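PDB 4EPS: hypothetical protein from Bacteroides ovatus, which is probably a subunit of the fimbrium tip, part of the filamentous cell-surface appendages that mediate cell adhesion and biofilm formation. Local coordinates for residues D33-V37 and K251-F255; I172-A176 and H266-V270; V368-G372 and N382-R386. All blocks are in the same frame, centred on the assembly; numbering follows the deposited sequence.

Interaction 1 of 3, residues D33-V37 and K251-F255; sequences DTGFV and KYKRF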
ATOM      1  N   ASP A  33      -7.214   0.174 -34.328  1.00 74.44           N
ATOM      2  CA  ASP A  33      -7.895   1.357 -33.794  1.00 73.57           C
ATOM      3  C   ASP A  33      -8.073   2.447 -34.884  1.00 73.93           C
ATOM      4  O   ASP A  33      -7.813   2.202 -36.070  1.00 74.04           O
ATOM      5  CB  ASP A  33      -7.138   1.919 -32.559  1.00 75.56           C
ATOM      6  CG  ASP A  33      -5.759   2.506 -32.834  1.00 86.94           C
ATOM      7  OD1 ASP A  33      -4.826   1.725 -33.133  1.00 87.77           O
ATOM      8  OD2 ASP A  33      -5.598   3.739 -32.688  1.00 92.03           O
ATOM      9  N   THR A  34      -8.527   3.642 -34.460  1.00 66.59           N
ATOM     10  CA  THR A  34      -8.772   4.828 -35.291  1.00 64.28           C
ATOM     11  C   THR A  34      -7.450   5.385 -35.877  1.00 60.19           C
ATOM     12  O   THR A  34      -7.446   5.927 -36.986  1.00 59.35           O
ATOM     13  CB  THR A  34      -9.483   5.907 -34.429  1.00 78.22           C
ATOM     14  OG1 THR A  34     -10.436   5.289 -33.559  1.00 82.82           O
ATOM     15  CG2 THR A  34     -10.171   6.977 -35.261  1.00 77.82           C
ATOM     16  N   GLY A  35      -6.362   5.257 -35.119  1.00 50.16           N
ATOM     17  CA  GLY A  35      -5.068   5.796 -35.502  1.00 46.69           C
ATOM     18  C   GLY A  35      -5.027   7.282 -35.208  1.00 43.30           C
ATOM     19  O   GLY A  35      -5.786   7.761 -34.365  1.00 44.02           O
ATOM     20  N   PHE A  36      -4.156   8.032 -35.894  1.00 33.86           N
ATOM     21  CA  PHE A  36      -4.015   9.474 -35.683  1.00 30.89           C
ATOM     22  C   PHE A  36      -4.808  10.194 -36.725  1.00 33.61           C
ATOM     23  O   PHE A  36      -4.417  10.233 -37.904  1.00 29.94           O
ATOM     24  CB  PHE A  36      -2.543   9.910 -35.722  1.00 32.02           C
ATOM     25  CG  PHE A  36      -1.710   9.307 -34.630  1.00 32.11           C
ATOM     26  CD1 PHE A  36      -1.608   9.927 -33.386  1.00 35.03           C
ATOM     27  CD2 PHE A  36      -1.039   8.102 -34.828  1.00 33.37           C
ATOM     28  CE1 PHE A  36      -0.845   9.348 -32.354  1.00 35.14           C
ATOM     29  CE2 PHE A  36      -0.260   7.537 -33.800  1.00 35.47           C
ATOM     30  CZ  PHE A  36      -0.178   8.160 -32.570  1.00 32.70           C
ATOM     31  N   VAL A  37      -5.939  10.760 -36.289  1.00 30.36           N
ATOM     32  CA  VAL A  37      -6.867  11.463 -37.165  1.00 30.61           C
ATOM     33  C   VAL A  37      -6.757  12.944 -36.898  1.00 35.75           C
ATOM     34  O   VAL A  37      -6.934  13.401 -35.766  1.00 33.76           O
ATOM     35  CB  VAL A  37      -8.326  10.960 -36.986  1.00 35.21           C
ATOM     36  CG1 VAL A  37      -9.302  11.786 -37.822  1.00 35.37           C
ATOM     37  CG2 VAL A  37      -8.452   9.481 -37.344  1.00 35.39           C
ATOM     38  N   LYS A 251       1.056   5.326 -42.618  1.00 23.14           N
ATOM     39  CA  LYS A 251       1.060   4.419 -41.477  1.00 23.28           C
ATOM     40  C   LYS A 251       2.098   4.839 -40.461  1.00 25.94           C
ATOM     41  O   LYS A 251       3.018   5.588 -40.788  1.00 25.96           O
ATOM     42  CB  LYS A 251       1.323   2.956 -41.937  1.00 26.63           C
ATOM     43  CG  LYS A 251       0.249   2.461 -42.919  1.00 34.21           C
ATOM     44  CD  LYS A 251       0.241   0.962 -43.033  1.00 50.10           C
ATOM     45  CE  LYS A 251      -0.899   0.486 -43.908  1.00 60.27           C
ATOM     46  NZ  LYS A 251      -1.023  -0.996 -43.866  1.00 72.24           N
ATOM     47  N   TYR A 252       1.926   4.391 -39.218  1.00 22.80           N
ATOM     48  CA  TYR A 252       2.889   4.700 -38.171  1.00 22.83           C
ATOM     49  C   TYR A 252       3.497   3.433 -37.568  1.00 27.05           C
ATOM     50  O   TYR A 252       2.872   2.363 -37.542  1.00 26.13           O
ATOM     51  CB  TYR A 252       2.248   5.558 -37.039  1.00 23.58           C
ATOM     52  CG  TYR A 252       1.283   4.829 -36.131  1.00 25.03           C
ATOM     53  CD1 TYR A 252       1.742   4.105 -35.029  1.00 26.92           C
ATOM     54  CD2 TYR A 252      -0.091   4.933 -36.318  1.00 26.01           C
ATOM     55  CE1 TYR A 252       0.854   3.453 -34.170  1.00 27.45           C
ATOM     56  CE2 TYR A 252      -0.991   4.322 -35.442  1.00 27.63           C
ATOM     57  CZ  TYR A 252      -0.512   3.571 -34.379  1.00 35.97           C
ATOM     58  OH  TYR A 252      -1.402   2.969 -33.532  1.00 37.52           O
ATOM     59  N   LYS A 253       4.679   3.601 -37.018  1.00 22.60           N
ATOM     60  CA  LYS A 253       5.377   2.565 -36.277  1.00 22.36           C
ATOM     61  C   LYS A 253       5.600   3.133 -34.886  1.00 25.50           C
ATOM     62  O   LYS A 253       6.236   4.191 -34.759  1.00 24.93           O
ATOM     63  CB  LYS A 253       6.697   2.183 -36.973  1.00 24.87           C
ATOM     64  CG  LYS A 253       7.660   1.339 -36.109  1.00 34.42           C
ATOM     65  CD  LYS A 253       7.112  -0.001 -35.642  1.00 35.60           C
ATOM     66  CE  LYS A 253       8.042  -0.582 -34.598  1.00 51.94           C
ATOM     67  NZ  LYS A 253       7.492  -1.813 -33.963  1.00 60.58           N
ATOM     68  N   ARG A 254       5.076   2.451 -33.865  1.00 22.79           N
ATOM     69  CA  ARG A 254       5.253   2.891 -32.484  0.50 22.56           C
ATOM     70  C   ARG A 254       6.361   2.085 -31.820  1.00 26.62           C
ATOM     71  O   ARG A 254       6.300   0.857 -31.778  1.00 27.37           O
ATOM     72  CB  ARG A 254       3.949   2.802 -31.673  0.50 23.27           C
ATOM     73  CG  ARG A 254       4.120   3.270 -30.220  0.50 26.61           C
ATOM     74  CD  ARG A 254       2.829   3.174 -29.419  0.50 39.36           C
ATOM     75  NE  ARG A 254       2.070   4.431 -29.421  0.50 42.58           N
ATOM     76  CZ  ARG A 254       0.879   4.597 -29.994  0.50 53.77           C
ATOM     77  NH1 ARG A 254       0.288   3.585 -30.620  0.50 42.96           N
ATOM     78  NH2 ARG A 254       0.267   5.771 -29.938  0.50 33.72           N
ATOM     79  N   PHE A 255       7.371   2.782 -31.313  1.00 23.03           N
ATOM     80  CA  PHE A 255       8.484   2.154 -30.596  1.00 23.27           C
ATOM     81  C   PHE A 255       8.229   2.329 -29.101  1.00 24.98           C
ATOM     82  O   PHE A 255       8.238   3.464 -28.624  1.00 24.94           O
ATOM     83  CB  PHE A 255       9.814   2.796 -30.978  1.00 24.93           C
ATOM     84  CG  PHE A 255      10.207   2.613 -32.421  1.00 27.12           C
ATOM     85  CD1 PHE A 255      10.943   1.497 -32.824  1.00 28.26           C
ATOM     86  CD2 PHE A 255       9.860   3.562 -33.379  1.00 28.42           C
ATOM     87  CE1 PHE A 255      11.340   1.338 -34.157  1.00 30.28           C
ATOM     88  CE2 PHE A 255      10.271   3.409 -34.718  1.00 31.84           C
ATOM     89  CZ  PHE A 255      11.005   2.298 -35.094  1.00 30.16           C
TER
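An edge-to-face aromatic pair and an Asx turn place a surface loop of the region matching the fimbrillin-like family of the transthyretin clan against strand 251-256. The loop segment 33-37 begins with Asp33, which is poorly ordered. Its OD2 accepts a hydrogen bond from the backbone N of Gly35 at 3.0 Å and so closes the Asx turn, while OD1 lies 3.7 Å from Tyr252 OH, near but not bonded. Thr34 forms the middle of the turn. Gly35, with a phi of +80°, brings the chain past the Tyr252 ring, its CA 4.3 Å from CE2 near the ring plane. Phe36 then supplies most of the loop's share of the contact. Although its CA-to-CB bond points sideways, an m rotamer carries the ring over to the strand, and its edge meets the face of Tyr252, whose CA-to-CB bond points toward the loop. The two planes are 77° apart and the centroids 5.0 Å. Leu161 and Val163 of strand 148-174 also pack on the Phe36 ring. Beyond Tyr252 on the same side of the strand, Arg254 makes a salt bridge with Glu217 and also borders the phenyl group, its NH2 lying 3.6 Å from Phe36 CZ.

Interaction 2 of 3, residues I172-A176 and H266-V270; sequences IFTDA and HHLQV. With SO4 (sulfate ion), chain F.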
ATOM      1  N   ILE A 172       0.843   6.192  -7.449  1.00 21.23           N
ATOM      2  CA  ILE A 172      -0.381   6.349  -6.656  1.00 21.96           C
ATOM      3  C   ILE A 172       0.150   6.508  -5.220  1.00 22.59           C
ATOM      4  O   ILE A 172       0.549   5.525  -4.600  1.00 21.79           O
ATOM      5  CB  ILE A 172      -1.365   5.172  -6.837  1.00 24.87           C
ATOM      6  CG1 ILE A 172      -1.860   5.087  -8.322  1.00 26.66           C
ATOM      7  CG2 ILE A 172      -2.547   5.267  -5.844  1.00 23.65           C
ATOM      8  CD1 ILE A 172      -2.308   3.672  -8.764  1.00 38.25           C
ATOM      9  N   PHE A 173       0.222   7.742  -4.739  1.00 19.68           N
ATOM     10  CA  PHE A 173       0.729   7.998  -3.387  1.00 17.92           C
ATOM     11  C   PHE A 173      -0.337   7.678  -2.368  1.00 21.79           C
ATOM     12  O   PHE A 173      -1.504   8.063  -2.542  1.00 22.27           O
ATOM     13  CB  PHE A 173       1.188   9.445  -3.243  1.00 18.66           C
ATOM     14  CG  PHE A 173       2.422   9.749  -4.060  1.00 18.47           C
ATOM     15  CD1 PHE A 173       3.578   8.994  -3.909  1.00 19.23           C
ATOM     16  CD2 PHE A 173       2.428  10.805  -4.967  1.00 19.76           C
ATOM     17  CE1 PHE A 173       4.722   9.293  -4.647  1.00 20.20           C
ATOM     18  CE2 PHE A 173       3.588  11.128  -5.679  1.00 21.70           C
ATOM     19  CZ  PHE A 173       4.722  10.377  -5.510  1.00 19.78           C
ATOM     20  N   THR A 174       0.056   6.924  -1.323  1.00 19.68           N
ATOM     21  CA  THR A 174      -0.868   6.487  -0.283  1.00 19.34           C
ATOM     22  C   THR A 174      -0.363   6.841   1.107  1.00 21.95           C
ATOM     23  O   THR A 174       0.782   7.242   1.272  1.00 19.95           O
ATOM     24  CB  THR A 174      -1.067   4.951  -0.344  1.00 23.66           C
ATOM     25  OG1 THR A 174       0.137   4.310   0.104  1.00 25.52           O
ATOM     26  CG2 THR A 174      -1.520   4.439  -1.726  1.00 25.23           C
ATOM     27  N   ASP A 175      -1.230   6.656   2.102  1.00 18.50           N
ATOM     28  CA  ASP A 175      -0.869   6.757   3.506  1.00 19.27           C
ATOM     29  C   ASP A 175      -0.372   5.350   3.880  1.00 22.17           C
ATOM     30  O   ASP A 175      -0.307   4.468   3.002  1.00 21.08           O
ATOM     31  CB  ASP A 175      -2.080   7.230   4.367  1.00 21.00           C
ATOM     32  CG  ASP A 175      -3.270   6.279   4.476  1.00 27.07           C
ATOM     33  OD1 ASP A 175      -3.195   5.134   3.934  1.00 24.18           O
ATOM     34  OD2 ASP A 175      -4.305   6.687   5.060  1.00 31.26           O
ATOM     35  N   ALA A 176      -0.068   5.121   5.159  1.00 21.03           N
ATOM     36  CA  ALA A 176       0.454   3.832   5.635  1.00 21.27           C
ATOM     37  C   ALA A 176      -0.543   2.693   5.493  1.00 26.75           C
ATOM     38  O   ALA A 176      -0.130   1.533   5.445  1.00 26.24           O
ATOM     39  CB  ALA A 176       0.872   3.964   7.102  1.00 21.49           C
ATOM     40  N   HIS A 266       2.926   3.930  -3.684  1.00 19.13           N
ATOM     41  CA  HIS A 266       4.005   4.298  -2.785  1.00 18.65           C
ATOM     42  C   HIS A 266       3.480   5.023  -1.564  1.00 20.36           C
ATOM     43  O   HIS A 266       2.778   6.025  -1.693  1.00 18.74           O
ATOM     44  CB  HIS A 266       5.057   5.182  -3.517  1.00 18.23           C
ATOM     45  CG  HIS A 266       6.177   5.634  -2.616  1.00 20.84           C
ATOM     46  ND1 HIS A 266       7.188   4.757  -2.219  1.00 22.86           N
ATOM     47  CD2 HIS A 266       6.367   6.832  -2.006  1.00 22.84           C
ATOM     48  CE1 HIS A 266       7.971   5.450  -1.389  1.00 22.74           C
ATOM     49  NE2 HIS A 266       7.518   6.704  -1.221  1.00 22.95           N
ATOM     50  N   HIS A 267       3.879   4.557  -0.384  1.00 17.86           N
ATOM     51  CA  HIS A 267       3.568   5.252   0.885  1.00 17.13           C
ATOM     52  C   HIS A 267       4.435   6.508   0.968  1.00 20.28           C
ATOM     53  O   HIS A 267       5.639   6.416   1.232  1.00 19.27           O
ATOM     54  CB  HIS A 267       3.799   4.343   2.107  1.00 17.87           C
ATOM     55  CG  HIS A 267       3.568   5.043   3.435  1.00 19.52           C
ATOM     56  ND1 HIS A 267       4.085   4.529   4.608  1.00 20.53           N
ATOM     57  CD2 HIS A 267       2.837   6.154   3.727  1.00 19.58           C
ATOM     58  CE1 HIS A 267       3.694   5.358   5.579  1.00 20.21           C
ATOM     59  NE2 HIS A 267       2.948   6.354   5.098  1.00 20.06           N
ATOM     60  N   LEU A 268       3.834   7.671   0.695  1.00 18.37           N
ATOM     61  CA  LEU A 268       4.593   8.931   0.643  1.00 17.82           C
ATOM     62  C   LEU A 268       4.879   9.434   2.070  1.00 19.42           C
ATOM     63  O   LEU A 268       3.964   9.666   2.851  1.00 18.70           O
ATOM     64  CB  LEU A 268       3.819   9.988  -0.190  1.00 17.70           C
ATOM     65  CG  LEU A 268       4.508  11.354  -0.431  1.00 21.04           C
ATOM     66  CD1 LEU A 268       5.853  11.188  -1.217  1.00 20.02           C
ATOM     67  CD2 LEU A 268       3.565  12.297  -1.213  1.00 21.15           C
ATOM     68  N   GLN A 269       6.151   9.618   2.399  1.00 17.53           N
ATOM     69  CA  GLN A 269       6.539  10.072   3.746  1.00 17.79           C
ATOM     70  C   GLN A 269       7.576  11.156   3.722  1.00 19.62           C
ATOM     71  O   GLN A 269       8.416  11.205   2.825  1.00 18.59           O
ATOM     72  CB  GLN A 269       7.126   8.882   4.544  1.00 19.29           C
ATOM     73  CG  GLN A 269       6.100   7.756   4.798  1.00 18.35           C
ATOM     74  CD  GLN A 269       6.704   6.693   5.654  1.00 22.30           C
ATOM     75  OE1 GLN A 269       7.495   5.839   5.201  1.00 25.35           O
ATOM     76  NE2 GLN A 269       6.398   6.756   6.911  1.00 16.75           N
ATOM     77  N   VAL A 270       7.595  11.971   4.784  1.00 16.62           N
ATOM     78  CA  VAL A 270       8.677  12.943   4.984  1.00 17.46           C
ATOM     79  C   VAL A 270       9.996  12.136   5.032  1.00 19.41           C
ATOM     80  O   VAL A 270      10.055  11.086   5.673  1.00 19.86           O
ATOM     81  CB  VAL A 270       8.451  13.744   6.301  1.00 20.49           C
ATOM     82  CG1 VAL A 270       9.695  14.572   6.670  1.00 20.13           C
ATOM     83  CG2 VAL A 270       7.184  14.619   6.211  1.00 21.31           C
TER
HETATM   84  S   SO4 F 605       1.026   7.911   7.747  1.00 33.93           S
HETATM   85  O1  SO4 F 605       2.460   7.662   7.657  1.00 33.21           O
HETATM   86  O2  SO4 F 605       0.498   7.061   8.799  1.00 36.31           O
HETATM   87  O3  SO4 F 605       0.835   9.306   8.107  1.00 30.79           O
HETATM   88  O4  SO4 F 605       0.338   7.589   6.549  1.00 35.80           O
HETATM   89  O   HOH W   1       1.420   9.471   3.571  1.00 35.97           O
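The ring of His267 lies at the subunit interface: its ND1 is hydrogen-bonded to ND1 of His267 of the second subunit, with the two rings nearly perpendicular, while NE2 donates to a sulfate ion. That bond, 2.9 Å from His267 NE2 to sulfate O1, is joined by a weak one of 3.2 Å from NE2 to O4. Sulfate O4 also accepts from Ala176 N at 2.9 Å, and Ser282 and Asn284 of the second subunit complete the anion's site. The ion probably came from the crystallisation liquor. Ala176 N also lies over one face of the imidazole; because both it and His267 NE2 donate to the sulfate, the loop after strand 148-174 and the histidine form the site together. Behind it, the segments pair as parallel strands, Phe173 opposite His266 and Thr174 opposite His267. The ladder runs from His266 N to Ile172 O (3.0 Å), Thr174 N to His266 O (2.9 Å) and Leu268 N to Thr174 O (3.1 Å). A water bridges Thr174 O and Leu268 O where the strands end. On the sheet face bearing Phe173 and His266, Leu268 CD2 sits 4.2 Å from the Phe173 ring centroid, a CH-pi contact. His266 itself reaches Glu177 of the second subunit through ND1 and Asp272 through NE2. The pairing lies at the C-terminal ends of strands 148-174 and 261-267, and the Phe173, His266 and Leu268 side chains pack on Val280 of strand 280-281, with Leu268 reaching Val297 and Val300 of strand 293-300.

Interaction 3 of 3, residues V368-G372 and N382-R386; sequences VSVTG and NKPLR. With SO4 (sulfate ion), chain H.
A lysine ammonium group buried among main-chain carbonyls joins the two ends of a short loop excursion between helices 354-359 and 389-403. The segment 368-372 is irregular. Val368 is extended (phi/psi -103/141°), Ser369 (-62/149°) and Thr371 (-64/143°) are polyproline II-like, Val370 turns between them at -73/-15°, and Gly372 follows at -96/-17°. Ser369, with chi1 in the t well, accepts from Thr371 N at OG (3.1 Å), an ST turn, and OG is also bonded to His355. Opposite it, residues 383-385 form a 3-10 turn (Lys383 -54/-45°, Pro384 -70/-6°, Leu385 -97/-6°), with Leu385 N bonded to Asn382 O (3.0 Å) and Arg386 N to Lys383 O (3.2 Å). Gly372 and Pro384 approach most closely, CA to CA 4.8 Å, with Pro384 CD 3.6 Å from Gly372 O. Lys383 points toward the other segment and takes the rotamer t, p, t, m. Its NZ donates to Ser369 O at 2.9 Å and Thr371 O at 2.7 Å and forms a salt bridge with Asp375, while CE lies 3.6 Å from Val368 CG1. Arg386 binds a sulfate ion, probably from the crystallisation liquor, end-on: NH1 to O4 and NH2 to O3, both 2.8 Å; its NE pairs with Glu378. The arrangement is that of an irregular loop tied by a buried lysine, linking an ST turn to a 3-10 turn.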
ATOM      1  N   VAL A 368      -1.779  37.050  -2.449  1.00 31.41           N
ATOM      2  CA  VAL A 368      -1.624  37.404  -1.045  1.00 30.89           C
ATOM      3  C   VAL A 368      -0.329  38.223  -0.962  1.00 31.93           C
ATOM      4  O   VAL A 368       0.645  37.882  -1.629  1.00 30.11           O
ATOM      5  CB  VAL A 368      -1.586  36.118  -0.146  1.00 35.63           C
ATOM      6  CG1 VAL A 368      -1.379  36.472   1.324  1.00 35.96           C
ATOM      7  CG2 VAL A 368      -2.871  35.296  -0.314  1.00 35.98           C
ATOM      8  N   SER A 369      -0.295  39.274  -0.139  1.00 29.27           N
ATOM      9  CA  SER A 369       0.929  40.051   0.034  1.00 28.47           C
ATOM     10  C   SER A 369       2.056  39.180   0.618  1.00 29.59           C
ATOM     11  O   SER A 369       1.788  38.233   1.369  1.00 28.52           O
ATOM     12  CB  SER A 369       0.687  41.255   0.934  1.00 30.77           C
ATOM     13  OG  SER A 369       1.934  41.879   1.191  1.00 31.09           O
ATOM     14  N   VAL A 370       3.313  39.497   0.254  1.00 25.69           N
ATOM     15  CA  VAL A 370       4.499  38.797   0.774  1.00 24.72           C
ATOM     16  C   VAL A 370       4.756  39.203   2.250  1.00 27.81           C
ATOM     17  O   VAL A 370       5.538  38.547   2.931  1.00 26.58           O
ATOM     18  CB  VAL A 370       5.770  39.049  -0.094  1.00 27.83           C
ATOM     19  CG1 VAL A 370       5.588  38.520  -1.519  1.00 26.99           C
ATOM     20  CG2 VAL A 370       6.158  40.538  -0.097  1.00 28.45           C
ATOM     21  N   THR A 371       4.130  40.288   2.751  1.00 25.22           N
ATOM     22  CA  THR A 371       4.410  40.700   4.128  1.00 25.13           C
ATOM     23  C   THR A 371       3.972  39.664   5.172  1.00 27.64           C
ATOM     24  O   THR A 371       2.941  39.013   5.028  1.00 27.38           O
ATOM     25  CB  THR A 371       3.775  42.078   4.438  1.00 29.70           C
ATOM     26  OG1 THR A 371       4.418  42.634   5.583  1.00 29.76           O
ATOM     27  CG2 THR A 371       2.243  42.034   4.623  1.00 28.40           C
ATOM     28  N   GLY A 372       4.766  39.522   6.214  1.00 24.59           N
ATOM     29  CA  GLY A 372       4.351  38.734   7.359  1.00 23.40           C
ATOM     30  C   GLY A 372       3.774  39.669   8.410  1.00 28.08           C
ATOM     31  O   GLY A 372       3.066  39.238   9.321  1.00 27.20           O
ATOM     32  N   ASN A 382      -0.037  35.278  13.183  1.00 27.45           N
ATOM     33  CA  ASN A 382      -0.565  34.228  12.292  1.00 27.23           C
ATOM     34  C   ASN A 382       0.019  34.237  10.875  1.00 27.58           C
ATOM     35  O   ASN A 382       0.342  33.170  10.343  1.00 26.82           O
ATOM     36  CB  ASN A 382      -2.090  34.358  12.191  1.00 29.82           C
ATOM     37  CG  ASN A 382      -2.768  34.031  13.495  1.00 49.08           C
ATOM     38  OD1 ASN A 382      -2.468  33.021  14.140  1.00 39.56           O
ATOM     39  ND2 ASN A 382      -3.648  34.908  13.931  1.00 44.89           N
ATOM     40  N   LYS A 383       0.106  35.405  10.247  1.00 24.75           N
ATOM     41  CA  LYS A 383       0.588  35.508   8.852  1.00 24.62           C
ATOM     42  C   LYS A 383       1.988  34.830   8.649  1.00 28.46           C
ATOM     43  O   LYS A 383       2.103  34.050   7.700  1.00 26.80           O
ATOM     44  CB  LYS A 383       0.589  36.970   8.364  1.00 27.30           C
ATOM     45  CG  LYS A 383       1.009  37.120   6.887  1.00 27.36           C
ATOM     46  CD  LYS A 383      -0.039  36.627   5.887  1.00 28.98           C
ATOM     47  CE  LYS A 383       0.448  36.714   4.439  1.00 26.60           C
ATOM     48  NZ  LYS A 383       0.637  38.120   3.976  1.00 30.23           N
ATOM     49  N   PRO A 384       3.014  35.009   9.526  1.00 25.21           N
ATOM     50  CA  PRO A 384       4.312  34.326   9.286  1.00 24.29           C
ATOM     51  C   PRO A 384       4.288  32.812   9.472  1.00 27.23           C
ATOM     52  O   PRO A 384       5.287  32.164   9.161  1.00 26.88           O
ATOM     53  CB  PRO A 384       5.243  34.951  10.330  1.00 25.72           C
ATOM     54  CG  PRO A 384       4.570  36.244  10.731  1.00 28.29           C
ATOM     55  CD  PRO A 384       3.114  35.917  10.691  1.00 25.24           C
ATOM     56  N   LEU A 385       3.170  32.239   9.933  1.00 25.11           N
ATOM     57  CA  LEU A 385       3.095  30.775  10.095  1.00 25.27           C
ATOM     58  C   LEU A 385       2.411  30.067   8.909  1.00 25.50           C
ATOM     59  O   LEU A 385       2.428  28.840   8.843  1.00 24.20           O
ATOM     60  CB  LEU A 385       2.377  30.422  11.407  1.00 27.17           C
ATOM     61  CG  LEU A 385       3.109  30.857  12.723  1.00 32.93           C
ATOM     62  CD1 LEU A 385       2.315  30.436  13.963  1.00 33.61           C
ATOM     63  CD2 LEU A 385       4.522  30.295  12.799  1.00 34.44           C
ATOM     64  N   ARG A 386       1.870  30.823   7.948  1.00 23.21           N
ATOM     65  CA  ARG A 386       1.176  30.230   6.789  1.00 22.63           C
ATOM     66  C   ARG A 386       2.121  29.775   5.680  1.00 25.95           C
ATOM     67  O   ARG A 386       3.138  30.426   5.425  1.00 24.76           O
ATOM     68  CB  ARG A 386       0.170  31.235   6.175  1.00 22.78           C
ATOM     69  CG  ARG A 386      -0.787  31.912   7.174  1.00 25.91           C
ATOM     70  CD  ARG A 386      -1.615  30.888   7.938  1.00 26.27           C
ATOM     71  NE  ARG A 386      -2.637  31.530   8.765  1.00 27.64           N
ATOM     72  CZ  ARG A 386      -3.297  30.918   9.735  1.00 39.44           C
ATOM     73  NH1 ARG A 386      -3.003  29.664  10.059  1.00 31.39           N
ATOM     74  NH2 ARG A 386      -4.225  31.569  10.424  1.00 31.02           N
TER
HETATM   75  S   SO4 H 607      -5.636  29.356  12.922  0.50 54.59           S
HETATM   76  O1  SO4 H 607      -5.004  29.458  14.241  0.50 56.81           O
HETATM   77  O2  SO4 H 607      -6.898  28.595  13.007  0.50 52.52           O
HETATM   78  O3  SO4 H 607      -5.908  30.708  12.428  0.50 50.83           O
HETATM   79  O4  SO4 H 607      -4.718  28.648  12.019  0.50 55.53           O

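Overall arrangement
From the N terminus, interaction 1 opens at residues 33-37, in the loop before strand 45-52, and interaction 2 opens at 172-176, the end of the long strand 148-174. Interaction 1 then closes at 251-255 and interaction 2 at 266-270, so the two cross along the chain. Strands 251-256 and 261-267 follow one another and both pair with strand 148-174, so the contacts, with centres about 37 Å apart, reach one large mixed sheet at separate places. Interaction 3 comes later in series and closes a loop of only nine intervening residues, between helices 354-359 and 389-403. Its centre lies about 29 Å from that of interaction 2 and on the opposite side of the chain's centre from interaction 1.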